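Local structure of putative glutathione S-transferase (Corynebacterium glutamicum, 3M1G) at residues A[176-179]-A[180-183]; A[186-189]-A[190-194]. The protein probably acts as a glutathione transferase of the ECM4-like, omega-related type, using a thioredoxin-like domain followed by an all-helical C-terminal domain. One frame throughout, in Å; residues are numbered along the deposited sequence.

Interaction 1. Residues A[176-179]-A[180-183]; sequences LYPA and ELRE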
# COMPACT_ATOMS: atom_id res chain seq x y z
N LEU A 176 -15.27 -30.13 -6.84
CA LEU A 176 -14.27 -29.05 -6.94
C LEU A 176 -13.06 -29.45 -7.82
O LEU A 176 -12.23 -28.61 -8.16
CB LEU A 176 -13.76 -28.65 -5.53
CG LEU A 176 -14.86 -28.10 -4.62
CD1 LEU A 176 -14.36 -27.92 -3.18
CD2 LEU A 176 -15.43 -26.71 -5.19
N TYR A 177 -12.95 -30.73 -8.15
CA TYR A 177 -11.79 -31.24 -8.89
C TYR A 177 -12.25 -32.23 -9.96
O TYR A 177 -11.93 -33.44 -9.89
CB TYR A 177 -10.83 -31.89 -7.92
CG TYR A 177 -9.42 -32.16 -8.48
CD1 TYR A 177 -8.66 -31.14 -9.05
CD2 TYR A 177 -8.85 -33.42 -8.41
CE1 TYR A 177 -7.37 -31.36 -9.54
CE2 TYR A 177 -7.52 -33.67 -8.89
CZ TYR A 177 -6.81 -32.62 -9.46
OH TYR A 177 -5.53 -32.76 -9.96
N PRO A 178 -13.04 -31.76 -10.92
CA PRO A 178 -13.66 -32.68 -11.87
C PRO A 178 -12.68 -33.27 -12.88
O PRO A 178 -11.80 -32.55 -13.39
CB PRO A 178 -14.67 -31.81 -12.60
CG PRO A 178 -14.44 -30.45 -12.18
CD PRO A 178 -13.38 -30.36 -11.21
N ALA A 179 -12.87 -34.55 -13.17
CA ALA A 179 -11.99 -35.33 -14.04
C ALA A 179 -11.61 -34.61 -15.32
O ALA A 179 -10.44 -34.60 -15.70
CB ALA A 179 -12.65 -36.72 -14.36
N GLU A 180 -12.57 -33.97 -15.97
CA GLU A 180 -12.33 -33.38 -17.30
C GLU A 180 -11.47 -32.12 -17.25
O GLU A 180 -11.07 -31.62 -18.30
CB GLU A 180 -13.64 -32.94 -17.98
CG GLU A 180 -14.91 -33.66 -17.53
CD GLU A 180 -15.49 -33.09 -16.23
OE1 GLU A 180 -15.84 -31.88 -16.19
OE2 GLU A 180 -15.62 -33.89 -15.28
N LEU A 181 -11.27 -31.54 -16.06
CA LEU A 181 -10.51 -30.29 -15.97
C LEU A 181 -9.12 -30.51 -15.37
O LEU A 181 -8.33 -29.57 -15.36
CB LEU A 181 -11.27 -29.25 -15.09
CG LEU A 181 -12.64 -28.78 -15.59
CD1 LEU A 181 -13.28 -27.80 -14.60
CD2 LEU A 181 -12.51 -28.16 -16.97
N ARG A 182 -8.85 -31.71 -14.84
CA ARG A 182 -7.64 -31.96 -14.04
C ARG A 182 -6.34 -31.71 -14.82
O ARG A 182 -5.38 -31.12 -14.29
CB ARG A 182 -7.61 -33.37 -13.46
CG ARG A 182 -8.63 -33.59 -12.37
CD ARG A 182 -8.62 -35.01 -11.79
NE ARG A 182 -9.89 -35.20 -11.12
CZ ARG A 182 -10.47 -36.36 -10.84
NH1 ARG A 182 -9.87 -37.49 -11.14
NH2 ARG A 182 -11.68 -36.39 -10.27
N GLU A 183 -6.34 -32.14 -16.07
CA GLU A 183 -5.19 -31.95 -16.95
C GLU A 183 -4.87 -30.50 -17.23
O GLU A 183 -3.73 -30.13 -17.14
CB GLU A 183 -5.38 -32.63 -18.32
CG GLU A 183 -4.77 -33.97 -18.38
CD GLU A 183 -4.59 -34.52 -19.83
OE1 GLU A 183 -4.58 -35.75 -19.92
OE2 GLU A 183 -4.46 -33.77 -20.84
O HOH W 1 -4.39 -31.10 -11.59
O HOH W 2 -8.53 -33.55 -17.41

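Interaction 2. Residues A[186-189]-A[190-194]; sequences APVM and KRIFT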
# COMPACT_ATOMS: atom_id res chain seq x y z
N ALA A 186 -3.58 -28.55 -13.97
CA ALA A 186 -2.29 -28.78 -13.35
C ALA A 186 -1.31 -27.63 -13.64
O ALA A 186 -0.73 -27.08 -12.71
CB ALA A 186 -1.68 -30.21 -13.73
N PRO A 187 -1.12 -27.26 -14.92
CA PRO A 187 -0.15 -26.17 -15.12
C PRO A 187 -0.58 -24.80 -14.58
O PRO A 187 0.26 -24.02 -14.13
CB PRO A 187 0.03 -26.10 -16.64
CG PRO A 187 -1.06 -26.93 -17.22
CD PRO A 187 -1.43 -27.95 -16.18
N VAL A 188 -1.88 -24.51 -14.63
CA VAL A 188 -2.40 -23.28 -14.09
C VAL A 188 -2.09 -23.18 -12.59
O VAL A 188 -1.60 -22.16 -12.12
CB VAL A 188 -3.91 -23.15 -14.37
CG1 VAL A 188 -4.47 -21.97 -13.57
CG2 VAL A 188 -4.16 -23.02 -15.91
N MSE A 189 -2.32 -24.26 -11.85
CA MSE A 189 -2.05 -24.25 -10.41
C MSE A 189 -0.53 -24.18 -10.12
O MSE A 189 -0.13 -23.51 -9.17
CB MSE A 189 -2.69 -25.45 -9.73
CG MSE A 189 -4.22 -25.41 -9.83
SE MSE A 189 -5.14 -26.73 -8.71
CE MSE A 189 -4.30 -28.38 -9.36
N LYS A 190 0.30 -24.84 -10.94
CA LYS A 190 1.74 -24.77 -10.74
C LYS A 190 2.23 -23.33 -10.96
O LYS A 190 2.99 -22.81 -10.14
CB LYS A 190 2.52 -25.76 -11.63
CG LYS A 190 4.06 -25.56 -11.58
CD LYS A 190 4.84 -26.86 -11.86
CE LYS A 190 6.31 -26.64 -12.30
NZ LYS A 190 6.99 -25.43 -11.76
N ARG A 191 1.81 -22.68 -12.04
CA ARG A 191 2.19 -21.31 -12.31
C ARG A 191 1.74 -20.41 -11.15
O ARG A 191 2.52 -19.60 -10.66
CB ARG A 191 1.62 -20.82 -13.63
CG ARG A 191 2.21 -19.46 -14.08
CD ARG A 191 1.81 -19.12 -15.50
NE ARG A 191 2.35 -17.81 -15.90
CZ ARG A 191 1.99 -17.16 -17.00
NH1 ARG A 191 1.12 -17.68 -17.83
NH2 ARG A 191 2.53 -15.98 -17.29
N ILE A 192 0.52 -20.58 -10.66
CA ILE A 192 0.06 -19.78 -9.53
C ILE A 192 0.92 -20.04 -8.28
O ILE A 192 1.33 -19.12 -7.56
CB ILE A 192 -1.41 -20.02 -9.25
CG1 ILE A 192 -2.25 -19.41 -10.38
CG2 ILE A 192 -1.84 -19.46 -7.87
CD1 ILE A 192 -3.77 -19.81 -10.31
N PHE A 193 1.26 -21.30 -8.05
CA PHE A 193 2.06 -21.63 -6.89
C PHE A 193 3.47 -20.97 -6.90
O PHE A 193 3.85 -20.37 -5.92
CB PHE A 193 2.25 -23.14 -6.79
CG PHE A 193 3.17 -23.54 -5.72
CD1 PHE A 193 2.83 -23.34 -4.39
CD2 PHE A 193 4.40 -24.10 -6.03
CE1 PHE A 193 3.70 -23.73 -3.38
CE2 PHE A 193 5.29 -24.50 -5.01
CZ PHE A 193 4.95 -24.29 -3.69
N THR A 194 4.23 -21.14 -7.96
CA THR A 194 5.59 -20.62 -7.96
C THR A 194 5.64 -19.09 -8.10
O THR A 194 6.48 -18.43 -7.51
CB THR A 194 6.49 -21.30 -9.04
OG1 THR A 194 5.99 -21.02 -10.35
CG2 THR A 194 6.58 -22.85 -8.83

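Interaction 1. Residues A[176-179]-A[180-183]
Arg182 lays its extended side chain across one face of the Tyr177 ring, the two side chains crossing at about a right angle, where the loop leads into helix 182-197 in the helical C-terminal domain of the glutathione transferase fold. Its CG makes a CH-pi contact, 3.6 Å from the centroid of the Tyr177 ring, and CD continues over the CE2 side of the ring. Beyond them the guanidinium turns nearly parallel to the ring, the planes 14° apart. NE and NH2 of Arg182 grip one acceptor, the backbone O of Tyr177, side-on and each at 3.0 Å; that oxygen lies in the guanidinium plane, and the paired bonds fix the group's rotation. One guanidinium face rests on Ala179 CA. Tyr177 CG, anti to that residue's N (chi1 -166°), carries the ring to where Arg182 can cover its face.

Further out, Leu181 N bonds to Pro178 O at 2.9 Å, closing a tight turn, while Pro178 CG touches Leu181 CD1. The side chain of Tyr177 also packs on Ile159 and Leu163 of helix 154-163. Two waters tie the loop to the first helical turn: one joins Ala179 O to Glu183 N, and the other lies 2.6 Å from Tyr177 OH and donates to Arg182 O at 2.9 Å.

Interaction 2. Residues A[186-189]-A[190-194]
Ile192 lies alongside Val188, one helical turn further on, and the two side chains point the same way. The touch is between branch ends, Val188 CG1 to Ile192 CD1 at 4.0 Å. The torsions bring these ends together: CG1 of Val188 is anti to its backbone N (chi1 170°), whereas CG1 of Ile192 stands beside its own N (chi1 -70°) and sends an extended chain back to CD1. On the way, Ile192 CG1 passes 3.3 Å from Val188 O, so the isoleucine lies against both the side chain and the carbonyl of the residue four before it.

That carbonyl also accepts from Ile192 N at 3.0 Å, one of four successive alpha-helical i to i+4 bonds. Ala186 O receives Lys190 N, Pro187 O receives Arg191 N at 2.9 Å, and Met189 O receives Phe193 N at 2.8 Å. Pro187 has no N-H to give to the preceding turn, and the helix is kinked there, yet Pro187 O takes a nearly straight bond from Arg191 N (171°).

Met189, a selenomethionine in the crystal, leaves from a different side of the helix and packs against helix 243-253. The ends of Lys190 and Arg191 lead away from the preceding turn; Arg191 is extended and makes a cation-pi contact with Trp225. Phe193 CB lies 3.4 Å from Met189 O, while its side chain leads away from the preceding turn and touches Asn198.

The segment thus sits between two helices of the C-terminal domain: Val188 and Ile192 pack against Trp225 on helix 209-229, Met189 rests on Glu243, Ala244 and Arg247 of helix 243-253, and Ile192 reaches Leu248 of that second helix.

In the fold
Interactions 1 and 2 follow in series along the chain, their centres 14 Å apart, and both use helix 182-197 of the C-terminal domain. Residues 176-183 form the entry from the loop after helix 154-163, and the contact there is at the surface; residues 186-194 continue the same helix and are partly buried. The two contacts meet directly where Tyr177 CE1 packs against Met189 CE at 4.3 Å. Interaction 1 lies away from the predicted catalytic residues, whereas the side chain of Phe193 in interaction 2 comes within about 8 Å of that of Tyr201, the predicted proton donor or acceptor. Interaction 2 thus lies nearer the predicted site than interaction 1.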